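Local coordinates for protein oxalate--CoA ligase (Arabidopsis thaliana, PDB 5IE2) that belongs to the ANL superfamily of AMP-binding enzymes and binds adenosine-5'-triphosphate in a pocket that includes residues of both its large N-terminal and smaller C-terminal regions, at residues G172-R176 and R409-L413; T315-H319 and N369-Y374; T392-G396 and L406-I410; L413-G417 and Y449-I453. All blocks are in the same frame, centred on the assembly; numbering follows the deposited sequence.

Interaction 1 of 4, residues G172-R176 and R409-L413. With ATP (adenosine-5'-triphosphate), chain C.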
loop_
_atom_site.group_PDB
_atom_site.type_symbol
_atom_site.label_atom_id
_atom_site.label_comp_id
_atom_site.label_asym_id
_atom_site.label_seq_id
_atom_site.Cartn_x
_atom_site.Cartn_y
_atom_site.Cartn_z
ATOM N N GLY A 172 -4.593 11.307 -1.433
ATOM C CA GLY A 172 -5.248 12.475 -2.017
ATOM C C GLY A 172 -6.563 12.169 -2.756
ATOM O O GLY A 172 -7.090 12.973 -3.561
ATOM N N THR A 173 -7.131 11.006 -2.450
ATOM C CA THR A 173 -8.322 10.539 -3.128
ATOM C C THR A 173 -9.582 11.393 -2.853
ATOM O O THR A 173 -10.275 11.796 -3.789
ATOM C CB THR A 173 -8.591 9.067 -2.749
ATOM O OG1 THR A 173 -7.412 8.274 -3.013
ATOM C CG2 THR A 173 -9.805 8.510 -3.542
ATOM N N THR A 174 -9.911 11.646 -1.592
ATOM C CA THR A 174 -11.129 12.414 -1.293
ATOM C C THR A 174 -10.810 13.745 -0.621
ATOM O O THR A 174 -11.698 14.399 -0.068
ATOM C CB THR A 174 -12.159 11.629 -0.407
ATOM O OG1 THR A 174 -11.511 11.104 0.758
ATOM C CG2 THR A 174 -12.788 10.489 -1.185
ATOM N N SER A 175 -9.534 14.115 -0.634
ATOM C CA SER A 175 -9.077 15.328 0.037
ATOM C C SER A 175 -7.702 15.718 -0.472
ATOM O O SER A 175 -7.128 15.020 -1.315
ATOM C CB SER A 175 -9.054 15.136 1.561
ATOM O OG SER A 175 -10.299 15.505 2.133
ATOM N N ARG A 176 -7.178 16.823 0.053
ATOM C CA ARG A 176 -5.763 17.158 -0.121
ATOM C C ARG A 176 -4.995 16.258 0.849
ATOM O O ARG A 176 -5.399 16.169 2.031
ATOM C CB ARG A 176 -5.498 18.642 0.182
ATOM C CG ARG A 176 -6.565 19.272 1.093
ATOM C CD ARG A 176 -6.575 20.790 1.026
ATOM N NE ARG A 176 -7.794 21.356 1.609
ATOM C CZ ARG A 176 -8.903 21.616 0.914
ATOM N NH1 ARG A 176 -8.953 21.341 -0.386
ATOM N NH2 ARG A 176 -9.969 22.138 1.513
ATOM N N ARG A 409 -16.309 4.904 0.200
ATOM C CA ARG A 409 -16.015 6.118 0.940
ATOM C C ARG A 409 -17.251 6.963 1.057
ATOM O O ARG A 409 -18.005 7.118 0.084
ATOM C CB ARG A 409 -14.920 6.909 0.257
ATOM C CG ARG A 409 -13.649 6.120 0.109
ATOM C CD ARG A 409 -12.849 6.693 -1.033
ATOM N NE ARG A 409 -11.706 5.892 -1.464
ATOM C CZ ARG A 409 -10.474 6.105 -1.024
ATOM N NH1 ARG A 409 -10.259 7.059 -0.108
ATOM N NH2 ARG A 409 -9.466 5.354 -1.486
ATOM N N ILE A 410 -17.475 7.493 2.259
ATOM C CA ILE A 410 -18.587 8.414 2.485
ATOM C C ILE A 410 -18.690 9.451 1.364
ATOM O O ILE A 410 -19.777 9.711 0.836
ATOM C CB ILE A 410 -18.407 9.155 3.790
ATOM C CG1 ILE A 410 -18.554 8.190 4.955
ATOM C CG2 ILE A 410 -19.380 10.353 3.895
ATOM C CD1 ILE A 410 -18.206 8.810 6.310
ATOM N N LYS A 411 -17.567 10.043 0.999
ATOM C CA LYS A 411 -17.604 11.125 0.005
ATOM C C LYS A 411 -17.852 10.651 -1.445
ATOM O O LYS A 411 -18.123 11.461 -2.326
ATOM C CB LYS A 411 -16.294 11.912 0.064
ATOM C CG LYS A 411 -16.017 12.630 1.390
ATOM C CD LYS A 411 -15.888 14.146 1.170
ATOM C CE LYS A 411 -15.092 14.806 2.293
ATOM N NZ LYS A 411 -14.243 13.793 2.996
ATOM N N GLU A 412 -17.770 9.340 -1.681
ATOM C CA GLU A 412 -17.925 8.795 -3.028
ATOM C C GLU A 412 -19.265 8.146 -3.291
ATOM O O GLU A 412 -19.580 7.896 -4.461
ATOM C CB GLU A 412 -16.818 7.771 -3.318
ATOM C CG GLU A 412 -15.528 8.468 -3.691
ATOM C CD GLU A 412 -14.394 7.524 -4.030
ATOM O OE1 GLU A 412 -14.588 6.271 -4.029
ATOM O OE2 GLU A 412 -13.292 8.052 -4.291
ATOM N N LEU A 413 -20.058 7.884 -2.237
ATOM C CA LEU A 413 -21.374 7.275 -2.428
ATOM C C LEU A 413 -22.245 8.229 -3.228
ATOM O O LEU A 413 -22.177 9.461 -3.051
ATOM C CB LEU A 413 -22.054 6.948 -1.113
ATOM C CG LEU A 413 -21.289 5.995 -0.177
ATOM C CD1 LEU A 413 -22.128 5.685 1.067
ATOM C CD2 LEU A 413 -20.959 4.712 -0.895
HETATM P PG ATP C . -6.930 10.246 1.029
HETATM O O1G ATP C . -8.383 10.509 0.631
HETATM O O2G ATP C . -6.029 11.400 0.763
HETATM O O3G ATP C . -6.831 9.763 2.474
HETATM P PB ATP C . -6.705 7.464 0.294
HETATM O O1B ATP C . -6.754 6.749 -1.039
HETATM O O2B ATP C . -7.842 7.379 1.249
HETATM O O3B ATP C . -6.340 9.050 0.089
HETATM P PA ATP C . -4.832 5.440 1.353
HETATM O O1A ATP C . -4.516 5.419 2.843
HETATM O O2A ATP C . -3.766 5.143 0.372
HETATM O O3A ATP C . -5.334 6.935 1.012
HETATM O "O5'" ATP C . -6.136 4.547 1.098
HETATM C "C5'" ATP C . -6.929 3.943 2.150
HETATM C "C4'" ATP C . -8.357 3.815 1.590
HETATM O "O4'" ATP C . -8.361 2.829 0.540
HETATM C "C3'" ATP C . -9.311 3.222 2.581
HETATM O "O3'" ATP C . -9.781 4.238 3.464
HETATM C "C2'" ATP C . -10.413 2.669 1.702
HETATM O "O2'" ATP C . -11.215 3.756 1.214
HETATM C "C1'" ATP C . -9.622 2.183 0.522
HETATM N N9 ATP C . -9.371 0.722 0.565
HETATM C C8 ATP C . -8.303 0.072 1.045
HETATM N N7 ATP C . -8.472 -1.274 0.859
HETATM C C5 ATP C . -9.677 -1.439 0.222
HETATM C C6 ATP C . -10.452 -2.594 -0.287
HETATM N N6 ATP C . -9.932 -3.863 -0.196
HETATM N N1 ATP C . -11.634 -2.318 -0.884
HETATM C C2 ATP C . -12.110 -1.058 -1.011
HETATM N N3 ATP C . -11.461 0.048 -0.563
HETATM C C4 ATP C . -10.251 -0.123 0.042
HETATM O O HOH W 1 -12.300 10.259 -5.525
#
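The triphosphate end of the ATP pocket brings together the Thr/Ser/Gly-rich loop 172-176 and the turn 409-413, with the nucleotide as their chief polar link. Gly172 N donates to ATP O2G (2.6 Å), Thr174 N to ATP O1G (2.9 Å) and Thr173 OG1 to ATP O1B (2.6 Å), so backbone and hydroxyl groups of the loop wrap the beta and gamma phosphates. Gly172 has positive phi, and a side chain there would strike the preceding carbonyl. From the other segment, Arg409 reaches the beta phosphate with both terminal nitrogens: NH1 to ATP O2B (2.8 Å) and NH2 to ATP O1B (3.1 Å). Its guanidinium lies between Thr173 CG2 on one face, 3.5 Å from Arg409 CZ, and ATP O2' on the opposite one. No direct hydrogen bond joins the two segments. Thr174 CG2 packs on Arg409 CD (3.8 Å) and Lys411 CB (4.0 Å), and a water bridges Thr173 O (3.1 Å) to Glu412 OE2 (2.7 Å). Glu412 N bonds back to Arg409 O (2.8 Å), curling the turn, and Lys500 also touches Thr173 and Arg409. Lys411 falls where relatives have the interdomain hinge. The loop is the P-loop-like phosphate-binding motif of ANL enzymes, here closed over by the arginine of the Gly-Arg-Ile-Lys-Glu motif.

Interaction 2 of 4, residues T315-H319 and N369-Y374. With ATP (adenosine-5'-triphosphate), chain C; ACY (acetic acid), chain E.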
loop_
_atom_site.group_PDB
_atom_site.type_symbol
_atom_site.label_atom_id
_atom_site.label_comp_id
_atom_site.label_asym_id
_atom_site.label_seq_id
_atom_site.Cartn_x
_atom_site.Cartn_y
_atom_site.Cartn_z
ATOM N N THR A 315 -3.311 4.279 5.229
ATOM C CA THR A 315 -2.083 4.834 5.752
ATOM C C THR A 315 -2.197 5.080 7.267
ATOM O O THR A 315 -1.255 4.840 7.981
ATOM C CB THR A 315 -1.751 6.183 5.036
ATOM O OG1 THR A 315 -1.644 5.942 3.635
ATOM C CG2 THR A 315 -0.434 6.749 5.515
ATOM N N GLU A 316 -3.335 5.594 7.711
ATOM C CA GLU A 316 -3.513 5.924 9.145
ATOM C C GLU A 316 -3.513 4.722 10.101
ATOM O O GLU A 316 -3.343 4.879 11.323
ATOM C CB GLU A 316 -4.834 6.680 9.356
ATOM C CG GLU A 316 -4.877 8.080 8.801
ATOM C CD GLU A 316 -5.465 8.103 7.364
ATOM O OE1 GLU A 316 -5.248 7.132 6.609
ATOM O OE2 GLU A 316 -6.152 9.103 7.028
ATOM N N ALA A 317 -3.730 3.539 9.542
ATOM C CA ALA A 317 -3.712 2.272 10.302
ATOM C C ALA A 317 -2.353 1.574 10.140
ATOM O O ALA A 317 -2.242 0.398 10.441
ATOM C CB ALA A 317 -4.872 1.336 9.761
ATOM N N THR A 318 -1.346 2.278 9.605
ATOM C CA THR A 318 -0.055 1.630 9.240
ATOM C C THR A 318 -0.392 0.382 8.354
ATOM O O THR A 318 0.090 -0.727 8.581
ATOM C CB THR A 318 0.801 1.261 10.508
ATOM O OG1 THR A 318 0.821 2.425 11.334
ATOM C CG2 THR A 318 2.279 0.950 10.137
ATOM N N HIS A 319 -1.220 0.620 7.355
ATOM C CA HIS A 319 -1.678 -0.411 6.405
ATOM C C HIS A 319 -2.805 -1.288 7.030
ATOM O O HIS A 319 -3.929 -0.811 7.204
ATOM C CB HIS A 319 -0.470 -1.261 5.876
ATOM C CG HIS A 319 -0.820 -2.120 4.684
ATOM N ND1 HIS A 319 -1.451 -1.627 3.558
ATOM C CD2 HIS A 319 -0.659 -3.461 4.473
ATOM C CE1 HIS A 319 -1.666 -2.627 2.706
ATOM N NE2 HIS A 319 -1.197 -3.748 3.235
ATOM N N ASN A 369 -1.562 -0.090 16.007
ATOM C CA ASN A 369 -1.092 0.215 14.643
ATOM C C ASN A 369 -1.565 1.578 14.157
ATOM O O ASN A 369 -1.147 2.053 13.104
ATOM C CB ASN A 369 -1.627 -0.886 13.676
ATOM C CG ASN A 369 -3.157 -1.028 13.779
ATOM O OD1 ASN A 369 -3.703 -1.385 14.847
ATOM N ND2 ASN A 369 -3.860 -0.705 12.703
ATOM N N VAL A 370 -2.521 2.176 14.887
ATOM C CA VAL A 370 -3.156 3.397 14.396
ATOM C C VAL A 370 -2.343 4.633 14.770
ATOM O O VAL A 370 -1.823 4.734 15.895
ATOM C CB VAL A 370 -4.600 3.506 14.958
ATOM C CG1 VAL A 370 -5.317 4.736 14.430
ATOM C CG2 VAL A 370 -5.379 2.199 14.611
ATOM N N THR A 371 -2.221 5.561 13.832
ATOM C CA THR A 371 -1.533 6.819 14.117
ATOM C C THR A 371 -2.118 7.506 15.360
ATOM O O THR A 371 -3.315 7.392 15.644
ATOM C CB THR A 371 -1.579 7.791 12.917
ATOM O OG1 THR A 371 -0.802 8.951 13.210
ATOM C CG2 THR A 371 -3.007 8.236 12.550
ATOM N N LYS A 372 -1.259 8.217 16.094
ATOM C CA LYS A 372 -1.749 9.005 17.228
ATOM C C LYS A 372 -2.485 10.254 16.755
ATOM O O LYS A 372 -3.264 10.867 17.497
ATOM C CB LYS A 372 -0.570 9.432 18.116
ATOM C CG LYS A 372 0.063 8.252 18.812
ATOM C CD LYS A 372 -1.035 7.603 19.718
ATOM C CE LYS A 372 -0.437 6.534 20.556
ATOM N NZ LYS A 372 -1.427 5.979 21.482
ATOM N N GLY A 373 -2.209 10.670 15.519
ATOM C CA GLY A 373 -2.862 11.859 15.017
ATOM C C GLY A 373 -2.137 12.504 13.834
ATOM O O GLY A 373 -0.932 12.356 13.660
ATOM N N TYR A 374 -2.896 13.212 13.018
ATOM C CA TYR A 374 -2.314 13.940 11.893
ATOM C C TYR A 374 -1.387 15.015 12.379
ATOM O O TYR A 374 -1.599 15.557 13.448
ATOM C CB TYR A 374 -3.409 14.574 11.032
ATOM C CG TYR A 374 -4.354 13.573 10.406
ATOM C CD1 TYR A 374 -3.929 12.734 9.363
ATOM C CD2 TYR A 374 -5.684 13.508 10.820
ATOM C CE1 TYR A 374 -4.824 11.802 8.781
ATOM C CE2 TYR A 374 -6.583 12.601 10.239
ATOM C CZ TYR A 374 -6.141 11.763 9.231
ATOM O OH TYR A 374 -7.026 10.875 8.694
HETATM P PG ATP C . -6.930 10.246 1.029
HETATM O O1G ATP C . -8.383 10.509 0.631
HETATM O O2G ATP C . -6.029 11.400 0.763
HETATM O O3G ATP C . -6.831 9.763 2.474
HETATM P PB ATP C . -6.705 7.464 0.294
HETATM O O1B ATP C . -6.754 6.749 -1.039
HETATM O O2B ATP C . -7.842 7.379 1.249
HETATM O O3B ATP C . -6.340 9.050 0.089
HETATM P PA ATP C . -4.832 5.440 1.353
HETATM O O1A ATP C . -4.516 5.419 2.843
HETATM O O2A ATP C . -3.766 5.143 0.372
HETATM O O3A ATP C . -5.334 6.935 1.012
HETATM O "O5'" ATP C . -6.136 4.547 1.098
HETATM C "C5'" ATP C . -6.929 3.943 2.150
HETATM C "C4'" ATP C . -8.357 3.815 1.590
HETATM O "O4'" ATP C . -8.361 2.829 0.540
HETATM C "C3'" ATP C . -9.311 3.222 2.581
HETATM O "O3'" ATP C . -9.781 4.238 3.464
HETATM C "C2'" ATP C . -10.413 2.669 1.702
HETATM O "O2'" ATP C . -11.215 3.756 1.214
HETATM C "C1'" ATP C . -9.622 2.183 0.522
HETATM N N9 ATP C . -9.371 0.722 0.565
HETATM C C8 ATP C . -8.303 0.072 1.045
HETATM N N7 ATP C . -8.472 -1.274 0.859
HETATM C C5 ATP C . -9.677 -1.439 0.222
HETATM C C6 ATP C . -10.452 -2.594 -0.287
HETATM N N6 ATP C . -9.932 -3.863 -0.196
HETATM N N1 ATP C . -11.634 -2.318 -0.884
HETATM C C2 ATP C . -12.110 -1.058 -1.011
HETATM N N3 ATP C . -11.461 0.048 -0.563
HETATM C C4 ATP C . -10.251 -0.123 0.042
HETATM C C ACY E . -3.273 0.574 1.822
HETATM O O ACY E . -3.209 -0.499 1.118
HETATM O OXT ACY E . -2.783 0.695 2.984
HETATM C CH3 ACY E . -4.022 1.753 1.259
#
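Four hydrogen bonds join the turn 315-319 to the loop 369-374. Tyr374 OH donates to Glu316 OE2 (2.6 Å), the carboxylate oxygen lying at the ring edge; Thr318 OG1 donates to Asn369 O (2.7 Å); Thr371 N meets Glu316 O almost in line (2.8 Å); and Asn369 ND2 reaches Ala317 O (3.0 Å). Backbone and side chains of both segments thus interleave, and the Val370 CA hydrogen adds a CH...O contact to Glu316 O (3.4 Å between Val370 CA and Glu316 O). The turn carries the Thr-Glu of the family's Tyr-Ala-Met-Thr-Glu motif and connects antiparallel strands 308-314 and 319-323. Thr318 N closes it on Thr315 O (3.0 Å), and Thr318 itself adopts a left-handed backbone conformation. On the nucleotide side Thr315 N donates to ATP O1A (2.9 Å), while the Glu316 side chain lies about 4 Å from the bound magnesium ion. His319 ND1 donates to OXT of an acetic acid molecule (2.7 Å), probably from the crystallisation liquor. In the facing loop Thr371 forms an ST turn, its OG1 accepting from Gly373 N (3.2 Å) while also bonding Pro181 O. Apolar packing completes the contact: Glu316 CB rests 4.0 Å from Thr371 CG2, Thr371 touches Val180 and Leu182 of strand 179-183, and Thr318 touches Leu187 of helix 184-198.

Interaction 3 of 4, residues T392-G396 and L406-I410. With ATP (adenosine-5'-triphosphate), chain C.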
loop_
_atom_site.group_PDB
_atom_site.type_symbol
_atom_site.label_atom_id
_atom_site.label_comp_id
_atom_site.label_asym_id
_atom_site.label_seq_id
_atom_site.Cartn_x
_atom_site.Cartn_y
_atom_site.Cartn_z
ATOM N N THR A 392 -12.687 6.044 9.931
ATOM C CA THR A 392 -11.957 5.834 8.650
ATOM C C THR A 392 -12.490 6.650 7.460
ATOM O O THR A 392 -11.790 6.797 6.460
ATOM C CB THR A 392 -11.972 4.353 8.179
ATOM O OG1 THR A 392 -13.341 3.965 7.933
ATOM C CG2 THR A 392 -11.391 3.455 9.226
ATOM N N GLY A 393 -13.743 7.086 7.539
ATOM C CA GLY A 393 -14.373 7.705 6.383
ATOM C C GLY A 393 -14.986 6.720 5.392
ATOM O O GLY A 393 -15.493 7.129 4.336
ATOM N N ASP A 394 -14.909 5.421 5.699
ATOM C CA ASP A 394 -15.482 4.359 4.848
ATOM C C ASP A 394 -16.748 3.851 5.456
ATOM O O ASP A 394 -16.846 3.700 6.684
ATOM C CB ASP A 394 -14.496 3.176 4.693
ATOM C CG ASP A 394 -13.161 3.585 4.054
ATOM O OD1 ASP A 394 -13.205 4.238 2.972
ATOM O OD2 ASP A 394 -12.048 3.261 4.616
ATOM N N ILE A 395 -17.717 3.561 4.585
ATOM C CA ILE A 395 -18.953 2.932 4.968
ATOM C C ILE A 395 -18.857 1.426 4.671
ATOM O O ILE A 395 -18.405 0.997 3.579
ATOM C CB ILE A 395 -20.140 3.541 4.210
ATOM C CG1 ILE A 395 -20.249 5.055 4.513
ATOM C CG2 ILE A 395 -21.425 2.791 4.525
ATOM C CD1 ILE A 395 -20.503 5.313 6.021
ATOM N N GLY A 396 -19.304 0.645 5.641
ATOM C CA GLY A 396 -19.332 -0.803 5.514
ATOM C C GLY A 396 -20.315 -1.466 6.470
ATOM O O GLY A 396 -21.069 -0.811 7.217
ATOM N N LEU A 406 -17.285 -3.664 2.413
ATOM C CA LEU A 406 -17.240 -2.208 2.192
ATOM C C LEU A 406 -18.238 -1.730 1.148
ATOM O O LEU A 406 -18.450 -2.364 0.108
ATOM C CB LEU A 406 -15.832 -1.797 1.780
ATOM C CG LEU A 406 -14.812 -1.992 2.895
ATOM C CD1 LEU A 406 -13.417 -1.867 2.246
ATOM C CD2 LEU A 406 -14.973 -1.025 4.052
ATOM N N VAL A 407 -18.869 -0.600 1.420
ATOM C CA VAL A 407 -19.849 -0.018 0.510
ATOM C C VAL A 407 -19.168 1.118 -0.237
ATOM O O VAL A 407 -19.407 1.328 -1.438
ATOM C CB VAL A 407 -21.112 0.485 1.299
ATOM C CG1 VAL A 407 -22.110 1.142 0.390
ATOM C CG2 VAL A 407 -21.749 -0.673 2.010
ATOM N N GLY A 408 -18.317 1.851 0.470
ATOM C CA GLY A 408 -17.511 2.842 -0.233
ATOM C C GLY A 408 -17.138 3.997 0.686
ATOM O O GLY A 408 -17.573 4.041 1.831
ATOM N N ARG A 409 -16.309 4.904 0.200
ATOM C CA ARG A 409 -16.015 6.118 0.940
ATOM C C ARG A 409 -17.251 6.963 1.057
ATOM O O ARG A 409 -18.005 7.118 0.084
ATOM C CB ARG A 409 -14.920 6.909 0.257
ATOM C CG ARG A 409 -13.649 6.120 0.109
ATOM C CD ARG A 409 -12.849 6.693 -1.033
ATOM N NE ARG A 409 -11.706 5.892 -1.464
ATOM C CZ ARG A 409 -10.474 6.105 -1.024
ATOM N NH1 ARG A 409 -10.259 7.059 -0.108
ATOM N NH2 ARG A 409 -9.466 5.354 -1.486
ATOM N N ILE A 410 -17.475 7.493 2.259
ATOM C CA ILE A 410 -18.587 8.414 2.485
ATOM C C ILE A 410 -18.690 9.451 1.364
ATOM O O ILE A 410 -19.777 9.711 0.836
ATOM C CB ILE A 410 -18.407 9.155 3.790
ATOM C CG1 ILE A 410 -18.554 8.190 4.955
ATOM C CG2 ILE A 410 -19.380 10.353 3.895
ATOM C CD1 ILE A 410 -18.206 8.810 6.310
HETATM P PG ATP C . -6.930 10.246 1.029
HETATM O O1G ATP C . -8.383 10.509 0.631
HETATM O O2G ATP C . -6.029 11.400 0.763
HETATM O O3G ATP C . -6.831 9.763 2.474
HETATM P PB ATP C . -6.705 7.464 0.294
HETATM O O1B ATP C . -6.754 6.749 -1.039
HETATM O O2B ATP C . -7.842 7.379 1.249
HETATM O O3B ATP C . -6.340 9.050 0.089
HETATM P PA ATP C . -4.832 5.440 1.353
HETATM O O1A ATP C . -4.516 5.419 2.843
HETATM O O2A ATP C . -3.766 5.143 0.372
HETATM O O3A ATP C . -5.334 6.935 1.012
HETATM O "O5'" ATP C . -6.136 4.547 1.098
HETATM C "C5'" ATP C . -6.929 3.943 2.150
HETATM C "C4'" ATP C . -8.357 3.815 1.590
HETATM O "O4'" ATP C . -8.361 2.829 0.540
HETATM C "C3'" ATP C . -9.311 3.222 2.581
HETATM O "O3'" ATP C . -9.781 4.238 3.464
HETATM C "C2'" ATP C . -10.413 2.669 1.702
HETATM O "O2'" ATP C . -11.215 3.756 1.214
HETATM C "C1'" ATP C . -9.622 2.183 0.522
HETATM N N9 ATP C . -9.371 0.722 0.565
HETATM C C8 ATP C . -8.303 0.072 1.045
HETATM N N7 ATP C . -8.472 -1.274 0.859
HETATM C C5 ATP C . -9.677 -1.439 0.222
HETATM C C6 ATP C . -10.452 -2.594 -0.287
HETATM N N6 ATP C . -9.932 -3.863 -0.196
HETATM N N1 ATP C . -11.634 -2.318 -0.884
HETATM C C2 ATP C . -12.110 -1.058 -1.011
HETATM N N3 ATP C . -11.461 0.048 -0.563
HETATM C C4 ATP C . -10.251 -0.123 0.042
#
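Ile395 lays its side chain against both Ile410, CG1 to CG1 at 3.6 Å, and Val407, from Ile395 CG2 to Val407 CB at 4.0 Å. Beneath this apolar patch the backbones pair antiparallel: Ile410 N bonds Gly393 O (2.9 Å) and Ile395 N bonds Gly408 O (2.8 Å). Ile395 O then accepts twice, from Val407 N (2.7 Å) and Gly408 N (3.2 Å), a classic beta bulge that shifts the register by one, so that Gly396 faces Leu406. The hairpin of strands 394-398 and 404-409 presents the ribose site of the ANL fold. Asp394, the aspartate of the Thr-Gly-Asp motif, accepts from ATP O2' at OD1 (2.7 Å) and from ATP O3' at OD2 (2.7 Å); Tyr312 OH also bonds OD2. Asp394 OD1 lies 3.5 Å from Arg409 CG, and Leu406 CD1 approaches ATP C2 of the adenine at 3.6 Å. Thr392 OG1 receives Asp394 N (3.1 Å) in an ST turn at the corner of the chain.

Interaction 4 of 4, residues L413-G417 and Y449-I453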
loop_
_atom_site.group_PDB
_atom_site.type_symbol
_atom_site.label_atom_id
_atom_site.label_comp_id
_atom_site.label_asym_id
_atom_site.label_seq_id
_atom_site.Cartn_x
_atom_site.Cartn_y
_atom_site.Cartn_z
ATOM N N LEU A 413 -20.058 7.884 -2.237
ATOM C CA LEU A 413 -21.374 7.275 -2.428
ATOM C C LEU A 413 -22.245 8.229 -3.228
ATOM O O LEU A 413 -22.177 9.461 -3.051
ATOM C CB LEU A 413 -22.054 6.948 -1.113
ATOM C CG LEU A 413 -21.289 5.995 -0.177
ATOM C CD1 LEU A 413 -22.128 5.685 1.067
ATOM C CD2 LEU A 413 -20.959 4.712 -0.895
ATOM N N ILE A 414 -23.087 7.680 -4.088
ATOM C CA ILE A 414 -23.861 8.523 -4.992
ATOM C C ILE A 414 -25.277 8.700 -4.508
ATOM O O ILE A 414 -26.039 7.747 -4.399
ATOM C CB ILE A 414 -23.812 7.923 -6.404
ATOM C CG1 ILE A 414 -22.366 7.840 -6.852
ATOM C CG2 ILE A 414 -24.633 8.747 -7.370
ATOM C CD1 ILE A 414 -22.161 7.054 -8.119
ATOM N N ASN A 415 -25.647 9.927 -4.171
ATOM C CA ASN A 415 -26.960 10.121 -3.585
ATOM C C ASN A 415 -28.006 10.542 -4.630
ATOM O O ASN A 415 -28.222 11.734 -4.883
ATOM C CB ASN A 415 -26.881 11.131 -2.444
ATOM C CG ASN A 415 -28.123 11.100 -1.568
ATOM O OD1 ASN A 415 -29.155 10.533 -1.951
ATOM N ND2 ASN A 415 -28.030 11.700 -0.380
ATOM N N ARG A 416 -28.658 9.541 -5.219
ATOM C CA ARG A 416 -29.605 9.742 -6.308
ATOM C C ARG A 416 -31.040 9.775 -5.796
ATOM O O ARG A 416 -31.640 8.732 -5.512
ATOM C CB ARG A 416 -29.436 8.649 -7.361
ATOM C CG ARG A 416 -30.373 8.824 -8.564
ATOM C CD ARG A 416 -30.150 7.727 -9.623
ATOM N NE ARG A 416 -30.954 7.887 -10.851
ATOM C CZ ARG A 416 -32.245 7.570 -10.943
ATOM N NH1 ARG A 416 -32.899 7.155 -9.871
ATOM N NH2 ARG A 416 -32.896 7.701 -12.091
ATOM N N GLY A 417 -31.581 10.980 -5.622
ATOM C CA GLY A 417 -32.942 11.121 -5.169
ATOM C C GLY A 417 -33.259 10.411 -3.870
ATOM O O GLY A 417 -34.333 9.823 -3.715
ATOM N N TYR A 449 -32.109 14.644 -9.621
ATOM C CA TYR A 449 -31.897 13.718 -8.505
ATOM C C TYR A 449 -30.822 14.180 -7.533
ATOM O O TYR A 449 -30.560 13.511 -6.520
ATOM C CB TYR A 449 -31.534 12.324 -9.020
ATOM C CG TYR A 449 -32.627 11.688 -9.835
ATOM C CD1 TYR A 449 -32.494 11.548 -11.207
ATOM C CD2 TYR A 449 -33.781 11.227 -9.236
ATOM C CE1 TYR A 449 -33.464 10.962 -11.949
ATOM C CE2 TYR A 449 -34.781 10.648 -9.990
ATOM C CZ TYR A 449 -34.614 10.517 -11.347
ATOM O OH TYR A 449 -35.614 9.947 -12.112
ATOM N N GLY A 450 -30.180 15.302 -7.853
ATOM C CA GLY A 450 -29.094 15.822 -7.040
ATOM C C GLY A 450 -27.778 15.254 -7.531
ATOM O O GLY A 450 -26.899 15.983 -7.981
ATOM N N GLU A 451 -27.632 13.934 -7.429
ATOM C CA GLU A 451 -26.479 13.255 -8.006
ATOM C C GLU A 451 -26.965 12.113 -8.900
ATOM O O GLU A 451 -28.045 11.566 -8.692
ATOM C CB GLU A 451 -25.546 12.759 -6.900
ATOM C CG GLU A 451 -24.952 13.891 -6.085
ATOM C CD GLU A 451 -24.246 13.430 -4.815
ATOM O OE1 GLU A 451 -23.934 14.307 -3.968
ATOM O OE2 GLU A 451 -23.989 12.213 -4.654
ATOM N N GLU A 452 -26.170 11.787 -9.908
ATOM C CA GLU A 452 -26.474 10.694 -10.807
ATOM C C GLU A 452 -25.213 9.853 -10.932
ATOM O O GLU A 452 -24.120 10.314 -10.654
ATOM C CB GLU A 452 -26.951 11.246 -12.165
ATOM C CG GLU A 452 -27.427 10.228 -13.210
ATOM C CD GLU A 452 -28.467 9.253 -12.662
ATOM O OE1 GLU A 452 -28.049 8.166 -12.191
ATOM O OE2 GLU A 452 -29.683 9.561 -12.688
ATOM N N ILE A 453 -25.364 8.607 -11.331
ATOM C CA ILE A 453 -24.208 7.775 -11.586
ATOM C C ILE A 453 -23.877 7.750 -13.089
ATOM O O ILE A 453 -24.775 7.601 -13.926
ATOM C CB ILE A 453 -24.428 6.333 -11.079
ATOM C CG1 ILE A 453 -23.262 5.443 -11.495
ATOM C CG2 ILE A 453 -25.803 5.785 -11.568
ATOM C CD1 ILE A 453 -23.231 4.130 -10.730
#
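Hydrogen bonds first: Asn415 N donates to the side-chain oxygen Glu451 OE2 (2.9 Å, nearly linear) and Gly417 N to Tyr449 O (2.9 Å), whereas Glu451 N to Asn415 O is weak at 3.4 Å. Strand 414-416 and the start of strand 450-459 (residues 450-453) run at 112° to each other, so regular sheet pairing does not develop. Charge and pi contacts centre on Arg416, whose extended side chain forms a salt bridge from NE to Glu452 OE2 (2.8 Å) and lays its guanidinium flat on the Tyr449 ring; Arg416 CZ sits 3.8 Å from the ring centroid, a cation-pi stack. Strand 414-416, which follows the segment that in relatives holds the interdomain hinge, is thereby fastened to the start of strand 450-459, the middle strand of the sheet 436-446, 450-459 and 487-489 of the C-terminal domain typical of AMP-binding enzymes. Apolar contact is made by Ile414 CD1 on Ile453 CB (3.8 Å), a patch to which Ile421 of strand 419-421 adds. At the turn, Gly417 CA lies at the Tyr449 ring edge, where a side chain would be crowded.

From the N terminus, interaction 1 opens at 172-176 and closes the widest loop on 409-413, 232 residues lying between its segments. Interaction 2 falls wholly within that span, fastening the turn between strands 308-314 and 319-323 to the loop before helix 378-384. Interaction 3 follows in series as a hairpin and ends on the stretch where interaction 1 ends, sharing Arg409 and Ile410. Interactions 1, 2 and 3 all touch ATP. Leu413 closes interaction 1 and begins interaction 4, packing against Ile395 and Gly408 of the hairpin; interaction 4 then closes a loop of 31 residues between Gly417 and Tyr449, reaching the C-terminal domain, its centre about 32 Å from that of interaction 2.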